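Local structure of KLLA0C04147p (Kluyveromyces lactis, 5H2D) at residues I104-V114 with G271-A279; A334-P342 with T353-E363. The protein binds ergosterol through this OSBP-related domain and probably transfers sterols between membranes. One frame throughout, in Å; residues are numbered along the deposited sequence.

Interaction 1 (I104-V114 with G271-A279). With ERG (ergosterol), chain B.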
loop_
_atom_site.group_PDB
_atom_site.type_symbol
_atom_site.label_atom_id
_atom_site.label_comp_id
_atom_site.label_asym_id
_atom_site.label_seq_id
_atom_site.Cartn_x
_atom_site.Cartn_y
_atom_site.Cartn_z
ATOM N N ILE A 104 -10.511 -3.790 -9.422
ATOM C CA ILE A 104 -11.221 -3.220 -8.288
ATOM C C ILE A 104 -10.378 -3.341 -7.024
ATOM O O ILE A 104 -10.390 -2.436 -6.184
ATOM C CB ILE A 104 -12.619 -3.850 -8.170
ATOM C CG1 ILE A 104 -13.448 -3.385 -9.374
ATOM C CG2 ILE A 104 -13.294 -3.431 -6.871
ATOM C CD1 ILE A 104 -14.751 -4.124 -9.591
ATOM N N PHE A 105 -9.566 -4.399 -6.901
ATOM C CA PHE A 105 -8.572 -4.412 -5.827
ATOM C C PHE A 105 -7.680 -3.169 -5.859
ATOM O O PHE A 105 -7.387 -2.583 -4.807
ATOM C CB PHE A 105 -7.710 -5.674 -5.897
ATOM C CG PHE A 105 -6.498 -5.615 -5.002
ATOM C CD1 PHE A 105 -6.616 -5.838 -3.638
ATOM C CD2 PHE A 105 -5.245 -5.328 -5.527
ATOM C CE1 PHE A 105 -5.490 -5.765 -2.806
ATOM C CE2 PHE A 105 -4.124 -5.272 -4.714
ATOM C CZ PHE A 105 -4.243 -5.489 -3.351
ATOM N N THR A 106 -7.200 -2.767 -7.042
ATOM C CA THR A 106 -6.306 -1.606 -7.078
ATOM C C THR A 106 -7.019 -0.325 -6.665
ATOM O O THR A 106 -6.366 0.601 -6.164
ATOM C CB THR A 106 -5.664 -1.411 -8.466
ATOM O OG1 THR A 106 -6.615 -0.875 -9.396
ATOM C CG2 THR A 106 -5.087 -2.728 -9.006
ATOM N N VAL A 107 -8.341 -0.272 -6.824
ATOM C CA VAL A 107 -9.122 0.900 -6.441
ATOM C C VAL A 107 -9.461 0.884 -4.959
ATOM O O VAL A 107 -9.624 1.948 -4.341
ATOM C CB VAL A 107 -10.399 0.953 -7.302
ATOM C CG1 VAL A 107 -11.356 2.033 -6.801
ATOM C CG2 VAL A 107 -10.039 1.157 -8.773
ATOM N N SER A 108 -9.532 -0.309 -4.365
ATOM C CA SER A 108 -10.088 -0.483 -3.030
ATOM C C SER A 108 -9.248 0.169 -1.939
ATOM O O SER A 108 -9.753 0.364 -0.837
ATOM C CB SER A 108 -10.236 -1.974 -2.729
ATOM O OG SER A 108 -8.974 -2.619 -2.602
ATOM N N SER A 109 -7.986 0.472 -2.199
ATOM C CA SER A 109 -7.105 0.976 -1.150
ATOM C C SER A 109 -7.131 2.494 -1.009
ATOM O O SER A 109 -6.346 3.045 -0.219
ATOM C CB SER A 109 -5.676 0.501 -1.393
ATOM O OG SER A 109 -5.359 0.597 -2.764
ATOM N N TYR A 110 -8.037 3.187 -1.696
ATOM C CA TYR A 110 -8.061 4.640 -1.588
ATOM C C TYR A 110 -9.095 5.170 -0.603
ATOM O O TYR A 110 -8.939 6.295 -0.114
ATOM C CB TYR A 110 -8.218 5.268 -2.999
ATOM C CG TYR A 110 -6.892 5.035 -3.660
ATOM C CD1 TYR A 110 -5.798 5.831 -3.334
ATOM C CD2 TYR A 110 -6.680 3.913 -4.449
ATOM C CE1 TYR A 110 -4.557 5.563 -3.827
ATOM C CE2 TYR A 110 -5.429 3.633 -4.949
ATOM C CZ TYR A 110 -4.368 4.461 -4.629
ATOM O OH TYR A 110 -3.117 4.175 -5.098
ATOM N N ALA A 111 -10.084 4.366 -0.211
ATOM C CA ALA A 111 -11.018 4.833 0.806
ATOM C C ALA A 111 -10.299 5.194 2.094
ATOM O O ALA A 111 -10.676 6.153 2.779
ATOM C CB ALA A 111 -12.078 3.774 1.092
ATOM N N SER A 112 -9.264 4.432 2.447
ATOM C CA SER A 112 -8.549 4.648 3.698
ATOM C C SER A 112 -7.753 5.945 3.719
ATOM O O SER A 112 -7.299 6.336 4.794
ATOM C CB SER A 112 -7.598 3.479 3.971
ATOM O OG SER A 112 -6.640 3.370 2.935
ATOM N N THR A 113 -7.587 6.622 2.579
ATOM C CA THR A 113 -6.821 7.872 2.565
ATOM C C THR A 113 -7.653 9.075 3.001
ATOM O O THR A 113 -7.085 10.102 3.397
ATOM C CB THR A 113 -6.218 8.140 1.172
ATOM O OG1 THR A 113 -7.244 8.416 0.206
ATOM C CG2 THR A 113 -5.392 6.954 0.694
ATOM N N VAL A 114 -8.978 8.965 2.968
ATOM C CA VAL A 114 -9.826 10.089 3.343
ATOM C C VAL A 114 -9.651 10.409 4.823
ATOM O O VAL A 114 -9.453 9.518 5.660
ATOM C CB VAL A 114 -11.290 9.761 3.005
ATOM C CG1 VAL A 114 -12.193 10.910 3.400
ATOM C CG2 VAL A 114 -11.412 9.481 1.519
ATOM N N GLY A 271 -18.132 3.639 -9.383
ATOM C CA GLY A 271 -18.661 3.943 -8.072
ATOM C C GLY A 271 -17.926 5.142 -7.503
ATOM O O GLY A 271 -17.385 5.961 -8.237
ATOM N N ARG A 272 -17.927 5.222 -6.183
ATOM C CA ARG A 272 -17.194 6.259 -5.475
ATOM C C ARG A 272 -16.139 5.564 -4.631
ATOM O O ARG A 272 -16.463 4.662 -3.855
ATOM C CB ARG A 272 -18.142 7.121 -4.638
ATOM C CG ARG A 272 -19.259 7.748 -5.488
ATOM C CD ARG A 272 -19.989 8.860 -4.756
ATOM N NE ARG A 272 -19.330 10.149 -4.947
ATOM C CZ ARG A 272 -19.440 11.178 -4.113
ATOM N NH1 ARG A 272 -20.177 11.069 -3.016
ATOM N NH2 ARG A 272 -18.802 12.311 -4.371
ATOM N N TRP A 273 -14.880 5.944 -4.825
ATOM C CA TRP A 273 -13.806 5.185 -4.187
ATOM C C TRP A 273 -13.748 5.381 -2.679
ATOM O O TRP A 273 -12.945 4.705 -2.022
ATOM C CB TRP A 273 -12.442 5.505 -4.829
ATOM C CG TRP A 273 -12.075 6.964 -4.992
ATOM C CD1 TRP A 273 -12.160 7.713 -6.139
ATOM C CD2 TRP A 273 -11.536 7.831 -3.987
ATOM N NE1 TRP A 273 -11.716 8.998 -5.900
ATOM C CE2 TRP A 273 -11.337 9.096 -4.585
ATOM C CE3 TRP A 273 -11.215 7.666 -2.629
ATOM C CZ2 TRP A 273 -10.834 10.184 -3.881
ATOM C CZ3 TRP A 273 -10.712 8.749 -1.932
ATOM C CH2 TRP A 273 -10.527 9.995 -2.561
ATOM N N ASN A 274 -14.576 6.249 -2.100
ATOM C CA ASN A 274 -14.722 6.297 -0.653
ATOM C C ASN A 274 -15.937 5.517 -0.157
ATOM O O ASN A 274 -16.248 5.581 1.035
ATOM C CB ASN A 274 -14.795 7.751 -0.168
ATOM C CG ASN A 274 -16.031 8.463 -0.641
ATOM O OD1 ASN A 274 -16.583 8.150 -1.700
ATOM N ND2 ASN A 274 -16.476 9.446 0.138
ATOM N N GLU A 275 -16.607 4.754 -1.030
ATOM C CA GLU A 275 -17.865 4.121 -0.647
ATOM C C GLU A 275 -18.053 2.720 -1.222
ATOM O O GLU A 275 -18.086 1.749 -0.468
ATOM C CB GLU A 275 -19.042 5.006 -1.055
ATOM C CG GLU A 275 -20.386 4.499 -0.558
ATOM C CD GLU A 275 -21.523 5.462 -0.862
ATOM O OE1 GLU A 275 -21.302 6.434 -1.624
ATOM O OE2 GLU A 275 -22.638 5.245 -0.338
ATOM N N SER A 276 -18.201 2.586 -2.537
ATOM C CA SER A 276 -18.500 1.267 -3.084
ATOM C C SER A 276 -18.292 1.284 -4.589
ATOM O O SER A 276 -18.347 2.339 -5.229
ATOM C CB SER A 276 -19.932 0.830 -2.756
ATOM O OG SER A 276 -20.877 1.686 -3.371
ATOM N N VAL A 277 -18.062 0.096 -5.145
ATOM C CA VAL A 277 -17.890 -0.084 -6.581
ATOM C C VAL A 277 -18.740 -1.263 -7.042
ATOM O O VAL A 277 -18.743 -2.319 -6.400
ATOM C CB VAL A 277 -16.418 -0.308 -6.963
ATOM C CG1 VAL A 277 -16.325 -0.801 -8.400
ATOM C CG2 VAL A 277 -15.636 0.992 -6.784
ATOM N N SER A 278 -19.445 -1.077 -8.151
ATOM C CA SER A 278 -20.289 -2.090 -8.770
ATOM C C SER A 278 -19.823 -2.303 -10.203
ATOM O O SER A 278 -19.061 -1.508 -10.754
ATOM C CB SER A 278 -21.764 -1.666 -8.744
ATOM O OG SER A 278 -22.235 -1.558 -7.409
ATOM N N ALA A 279 -20.296 -3.382 -10.824
ATOM C CA ALA A 279 -19.828 -3.715 -12.161
ATOM C C ALA A 279 -20.956 -4.384 -12.930
ATOM O O ALA A 279 -21.969 -4.788 -12.357
ATOM C CB ALA A 279 -18.598 -4.630 -12.124
HETATM C C1 ERG B . -1.656 6.424 -1.313
HETATM C C2 ERG B . -1.755 4.909 -1.480
HETATM C C3 ERG B . -0.382 4.404 -1.836
HETATM C C4 ERG B . 0.615 4.750 -0.729
HETATM C C5 ERG B . 0.595 6.144 -0.388
HETATM C C6 ERG B . 1.771 6.748 0.037
HETATM C C7 ERG B . 1.831 8.087 0.456
HETATM C C8 ERG B . 0.681 8.882 0.475
HETATM C C9 ERG B . -0.493 8.373 -0.156
HETATM C C10 ERG B . -0.638 6.831 -0.238
HETATM C C11 ERG B . -1.838 9.073 0.315
HETATM C C12 ERG B . -1.685 10.580 0.546
HETATM C C13 ERG B . -0.510 10.798 1.522
HETATM C C14 ERG B . 0.742 10.299 0.765
HETATM C C15 ERG B . 1.862 10.788 1.660
HETATM C C16 ERG B . 1.369 12.176 2.162
HETATM C C17 ERG B . -0.107 12.267 1.688
HETATM C C18 ERG B . -0.730 10.115 2.891
HETATM C C19 ERG B . -1.135 6.349 1.153
HETATM C C20 ERG B . -0.906 13.142 2.682
HETATM C C21 ERG B . -2.394 13.244 2.373
HETATM C C22 ERG B . -0.287 14.531 2.604
HETATM C C23 ERG B . 0.445 15.103 3.777
HETATM C C24 ERG B . 1.086 16.485 3.664
HETATM C C25 ERG B . 0.827 17.249 4.969
HETATM C C26 ERG B . -0.687 17.410 5.143
HETATM C C27 ERG B . 1.446 18.656 4.959
HETATM C C28 ERG B . 2.568 16.260 3.435
HETATM O O1 ERG B . -0.412 2.949 -2.059
HETATM O O HOH W 1 -11.049 2.764 -2.258
#

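Interaction 2 (A334-P342 with T353-E363)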
loop_
_atom_site.group_PDB
_atom_site.type_symbol
_atom_site.label_atom_id
_atom_site.label_comp_id
_atom_site.label_asym_id
_atom_site.label_seq_id
_atom_site.Cartn_x
_atom_site.Cartn_y
_atom_site.Cartn_z
ATOM N N ALA A 334 -5.619 -0.062 9.637
ATOM C CA ALA A 334 -4.382 0.640 9.951
ATOM C C ALA A 334 -4.011 0.483 11.417
ATOM O O ALA A 334 -2.827 0.415 11.747
ATOM C CB ALA A 334 -4.492 2.123 9.579
ATOM N N VAL A 335 -5.007 0.412 12.307
ATOM C CA VAL A 335 -4.730 0.201 13.724
ATOM C C VAL A 335 -3.979 -1.104 13.961
ATOM O O VAL A 335 -3.184 -1.208 14.912
ATOM C CB VAL A 335 -6.050 0.264 14.520
ATOM C CG1 VAL A 335 -5.854 -0.286 15.946
ATOM C CG2 VAL A 335 -6.534 1.703 14.611
ATOM N N THR A 336 -4.168 -2.108 13.091
ATOM C CA THR A 336 -3.482 -3.381 13.320
ATOM C C THR A 336 -1.992 -3.338 12.984
ATOM O O THR A 336 -1.248 -4.226 13.420
ATOM C CB THR A 336 -4.112 -4.528 12.511
ATOM O OG1 THR A 336 -3.776 -4.406 11.116
ATOM C CG2 THR A 336 -5.626 -4.583 12.699
ATOM N N LEU A 337 -1.531 -2.334 12.233
ATOM C CA LEU A 337 -0.244 -2.459 11.562
ATOM C C LEU A 337 0.930 -2.187 12.495
ATOM O O LEU A 337 1.918 -2.931 12.483
ATOM C CB LEU A 337 -0.186 -1.504 10.369
ATOM C CG LEU A 337 -1.143 -1.856 9.232
ATOM C CD1 LEU A 337 -1.141 -0.766 8.161
ATOM C CD2 LEU A 337 -0.803 -3.198 8.618
ATOM N N ASN A 338 0.865 -1.105 13.270
ATOM C CA ASN A 338 1.960 -0.744 14.164
ATOM C C ASN A 338 1.797 -1.332 15.559
ATOM O O ASN A 338 2.318 -0.763 16.527
ATOM C CB ASN A 338 2.106 0.776 14.252
ATOM C CG ASN A 338 3.507 1.190 14.668
ATOM O OD1 ASN A 338 4.483 0.610 14.209
ATOM N ND2 ASN A 338 3.609 2.173 15.571
ATOM N N ALA A 339 1.105 -2.457 15.685
ATOM C CA ALA A 339 0.842 -3.049 16.999
ATOM C C ALA A 339 2.066 -3.797 17.505
ATOM O O ALA A 339 2.543 -4.712 16.826
ATOM C CB ALA A 339 -0.340 -4.005 16.914
ATOM N N PRO A 340 2.594 -3.461 18.694
ATOM C CA PRO A 340 3.734 -4.204 19.270
ATOM C C PRO A 340 3.249 -5.466 19.973
ATOM O O PRO A 340 3.325 -5.608 21.204
ATOM C CB PRO A 340 4.336 -3.179 20.235
ATOM C CG PRO A 340 3.137 -2.433 20.738
ATOM C CD PRO A 340 2.186 -2.329 19.546
ATOM N N GLN A 341 2.725 -6.382 19.165
ATOM C CA GLN A 341 2.051 -7.574 19.674
ATOM C C GLN A 341 3.011 -8.401 20.526
ATOM O O GLN A 341 4.126 -8.706 20.081
ATOM C CB GLN A 341 1.510 -8.410 18.510
ATOM C CG GLN A 341 0.492 -7.684 17.617
ATOM C CD GLN A 341 -0.875 -7.493 18.266
ATOM O OE1 GLN A 341 -1.055 -6.647 19.135
ATOM N NE2 GLN A 341 -1.854 -8.274 17.814
ATOM N N PRO A 342 2.603 -8.809 21.732
ATOM C CA PRO A 342 3.556 -9.438 22.669
ATOM C C PRO A 342 4.260 -10.671 22.123
ATOM O O PRO A 342 5.466 -10.829 22.346
ATOM C CB PRO A 342 2.673 -9.798 23.877
ATOM C CG PRO A 342 1.450 -8.959 23.757
ATOM C CD PRO A 342 1.265 -8.600 22.305
ATOM N N THR A 353 9.470 -1.437 11.981
ATOM C CA THR A 353 8.789 -0.188 12.328
ATOM C C THR A 353 8.117 -0.224 13.699
ATOM O O THR A 353 8.054 0.809 14.379
ATOM C CB THR A 353 7.745 0.138 11.251
ATOM O OG1 THR A 353 8.407 0.234 9.981
ATOM C CG2 THR A 353 7.001 1.467 11.577
ATOM N N ARG A 354 7.607 -1.389 14.127
ATOM C CA ARG A 354 6.975 -1.452 15.448
ATOM C C ARG A 354 7.937 -1.038 16.555
ATOM O O ARG A 354 7.498 -0.581 17.617
ATOM C CB ARG A 354 6.450 -2.858 15.722
ATOM C CG ARG A 354 5.277 -3.240 14.855
ATOM C CD ARG A 354 5.016 -4.717 15.016
ATOM N NE ARG A 354 3.998 -5.219 14.103
ATOM C CZ ARG A 354 4.264 -5.675 12.890
ATOM N NH1 ARG A 354 5.509 -5.660 12.441
ATOM N NH2 ARG A 354 3.294 -6.158 12.133
ATOM N N LEU A 355 9.237 -1.180 16.328
ATOM C CA LEU A 355 10.239 -0.827 17.326
ATOM C C LEU A 355 10.731 0.599 17.187
ATOM O O LEU A 355 11.588 1.023 17.977
ATOM C CB LEU A 355 11.435 -1.779 17.235
ATOM C CG LEU A 355 11.056 -3.249 17.340
ATOM C CD1 LEU A 355 12.259 -4.162 17.145
ATOM C CD2 LEU A 355 10.379 -3.516 18.679
ATOM N N ARG A 356 10.231 1.341 16.205
ATOM C CA ARG A 356 10.717 2.696 15.975
ATOM C C ARG A 356 10.241 3.628 17.087
ATOM O O ARG A 356 9.030 3.788 17.272
ATOM C CB ARG A 356 10.271 3.195 14.601
ATOM C CG ARG A 356 10.915 4.506 14.299
ATOM C CD ARG A 356 10.598 5.059 12.929
ATOM N NE ARG A 356 11.107 6.421 12.904
ATOM C CZ ARG A 356 11.378 7.120 11.809
ATOM N NH1 ARG A 356 11.215 6.587 10.602
ATOM N NH2 ARG A 356 11.831 8.363 11.939
ATOM N N PRO A 357 11.148 4.253 17.851
ATOM C CA PRO A 357 10.750 4.870 19.125
ATOM C C PRO A 357 10.079 6.226 19.006
ATOM O O PRO A 357 9.244 6.560 19.859
ATOM C CB PRO A 357 12.084 4.980 19.886
ATOM C CG PRO A 357 13.130 5.030 18.838
ATOM C CD PRO A 357 12.609 4.122 17.730
ATOM N N ASP A 358 10.449 7.043 18.011
ATOM C CA ASP A 358 9.737 8.309 17.845
ATOM C C ASP A 358 8.309 8.066 17.379
ATOM O O ASP A 358 7.360 8.686 17.882
ATOM C CB ASP A 358 10.480 9.262 16.890
ATOM C CG ASP A 358 10.922 8.616 15.585
ATOM O OD1 ASP A 358 10.940 7.372 15.455
ATOM O OD2 ASP A 358 11.301 9.397 14.682
ATOM N N GLN A 359 8.136 7.149 16.432
ATOM C CA GLN A 359 6.796 6.815 15.974
ATOM C C GLN A 359 5.962 6.198 17.096
ATOM O O GLN A 359 4.762 6.471 17.199
ATOM C CB GLN A 359 6.890 5.875 14.773
ATOM C CG GLN A 359 5.549 5.574 14.154
ATOM C CD GLN A 359 5.679 4.721 12.922
ATOM O OE1 GLN A 359 6.630 4.853 12.153
ATOM N NE2 GLN A 359 4.717 3.830 12.728
ATOM N N ARG A 360 6.572 5.358 17.939
ATOM C CA ARG A 360 5.840 4.778 19.065
ATOM C C ARG A 360 5.385 5.858 20.038
ATOM O O ARG A 360 4.239 5.846 20.505
ATOM C CB ARG A 360 6.706 3.749 19.789
ATOM C CG ARG A 360 6.083 3.189 21.080
ATOM C CD ARG A 360 4.843 2.335 20.807
ATOM N NE ARG A 360 5.151 1.319 19.809
ATOM C CZ ARG A 360 4.275 0.846 18.929
ATOM N NH1 ARG A 360 3.022 1.273 18.939
ATOM N NH2 ARG A 360 4.666 -0.043 18.028
ATOM N N ALA A 361 6.283 6.786 20.375
ATOM C CA ALA A 361 5.909 7.882 21.263
ATOM C C ALA A 361 4.744 8.670 20.690
ATOM O O ALA A 361 3.792 9.001 21.410
ATOM C CB ALA A 361 7.104 8.801 21.506
ATOM N N MET A 362 4.791 8.974 19.392
ATOM C CA MET A 362 3.718 9.768 18.807
ATOM C C MET A 362 2.398 9.017 18.876
ATOM O O MET A 362 1.356 9.605 19.191
ATOM C CB MET A 362 4.035 10.139 17.362
ATOM C CG MET A 362 2.968 11.051 16.788
ATOM S SD MET A 362 3.228 11.415 15.043
ATOM C CE MET A 362 4.654 12.493 15.134
ATOM N N GLU A 363 2.428 7.710 18.610
ATOM C CA GLU A 363 1.195 6.934 18.658
ATOM C C GLU A 363 0.569 6.979 20.040
ATOM O O GLU A 363 -0.662 6.917 20.171
ATOM C CB GLU A 363 1.470 5.487 18.254
ATOM C CG GLU A 363 0.207 4.687 17.999
ATOM C CD GLU A 363 0.474 3.201 17.900
ATOM O OE1 GLU A 363 0.353 2.504 18.933
ATOM O OE2 GLU A 363 0.806 2.722 16.791
HETATM O O HOH W 2 0.857 -6.150 13.620
HETATM O O HOH W 3 6.484 2.517 16.073
#

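Interaction 1 (I104-V114 with G271-A279)
Trp273 packs its indole against the turn formed by Tyr110 to Val114. Its CG lies between the backbone N and the carbonyl carbon (chi1 50°), swinging the six-membered ring to that turn. Trp273 CZ3 lies 3.5 Å from Tyr110 O, an oxygen that accepts hydrogen bonds from Thr113 N and OG1. Trp273 CZ3 also meets Val114 CG2 at 3.6 Å. Beside the ring, Ala111 CB presses on Trp273 O at 3.4 Å. No direct hydrogen bond crosses here; one water joins the backbones. It donates to Val107 O and Trp273 O, and accepts a hydrogen bond from Ala111 N at 2.8 Å. Helix 95-108 and the turn after it pack against antiparallel strands of the beta-barrel wall of the OSBP-related domain. A classic beta bulge, with Glu275 and Ser276 paired opposite Arg272, shapes the hairpin that carries Trp273. Phe241, ending strand 236-241, and Tyr252, in the loop before strand 253-259, meet the indole. Tyr110 leads its ring away from Trp273 into the sterol pocket, where CE1 lies 3.7 Å from C2 of ergosterol. Packing is looser along the last turns of the helix. Ile104 CD1 and Val277 CG1 pass at 3.9 Å, running in opposite directions, and Val107 CG1 stands 4.4 Å from Val277 CG2. At the other end, nearer solvent, Asn274 CB meets Val114 CG2 at 4.2 Å, both residues partly exposed.

Interaction 2 (A334-P342 with T353-E363)
The two backbones come closest at Asn338 and Arg354, whose CA atoms are 5.2 Å apart, where the chain leaves a weakly bonded helical turn and meets the short 3-10 segment 353-355. Arg360 reaches back from the helix 357-363 to this point. Its chain bends at chi2 and chi3 (67° and 52°), and this folds the guanidinium over toward Asn338. Arg360 NH1 and NH2 grip one atom end-on, Asn338 O, the NH2 bond being the shorter at 2.9 Å. NH2 also donates to a lone pair of Arg354 O, in the carbonyl plane. Arg360 NH1 makes a salt bridge to Glu363 OE1 at 2.9 Å. All these partners lie near the guanidinium plane and fix its rotation. Pro340 covers one face, with CG 3.8 Å above the plane, and a water lies above the opposite face. A leucine in place of Arg360 has no N-H to offer, and would probably leave the carbonyls of Asn338 and Arg354 short of a donor and Glu363 with Arg30 but without its second positive partner. Asn338 ND2 donates to Glu363 OE2 at 3.1 Å, from above the carboxylate, the two planes standing 88° apart. The same ND2 donates to the water, which in turn donates to Thr353 O and Arg356 O. Asn338 OD1 accepts from Gln74. Arg354 runs extended alongside Ala339, with its CD 3.1 Å from Ala339 O. Its NH1 pairs with Asp352, and a second water links NH2 to Thr336 O. Pro340 centres an inverse gamma turn. The contact belongs to the connection between helices 332-337 and 357-363 of the OSBP-related domain, packed beside strand 128-133.

Interaction 1 and interaction 2 follow one another along the chain and do not touch. Their centres are 26 Å apart, but their nearest atoms come within about 7 Å. Ergosterol is the common reference point. Interaction 1 reaches it directly, because Tyr110 belongs to the pocket and meets the sterol ring that bears the hydroxyl. Lys205, outside the contact, hydrogen-bonds to ergosterol through NZ. Interaction 2 is set further back: the side chain of Leu337 is about 10 Å from the ligand. The two also differ in character. The 104-114 and 271-279 contact is mostly apolar, with one bridging water, whereas the 334-342 and 353-363 contact is largely polar and charged.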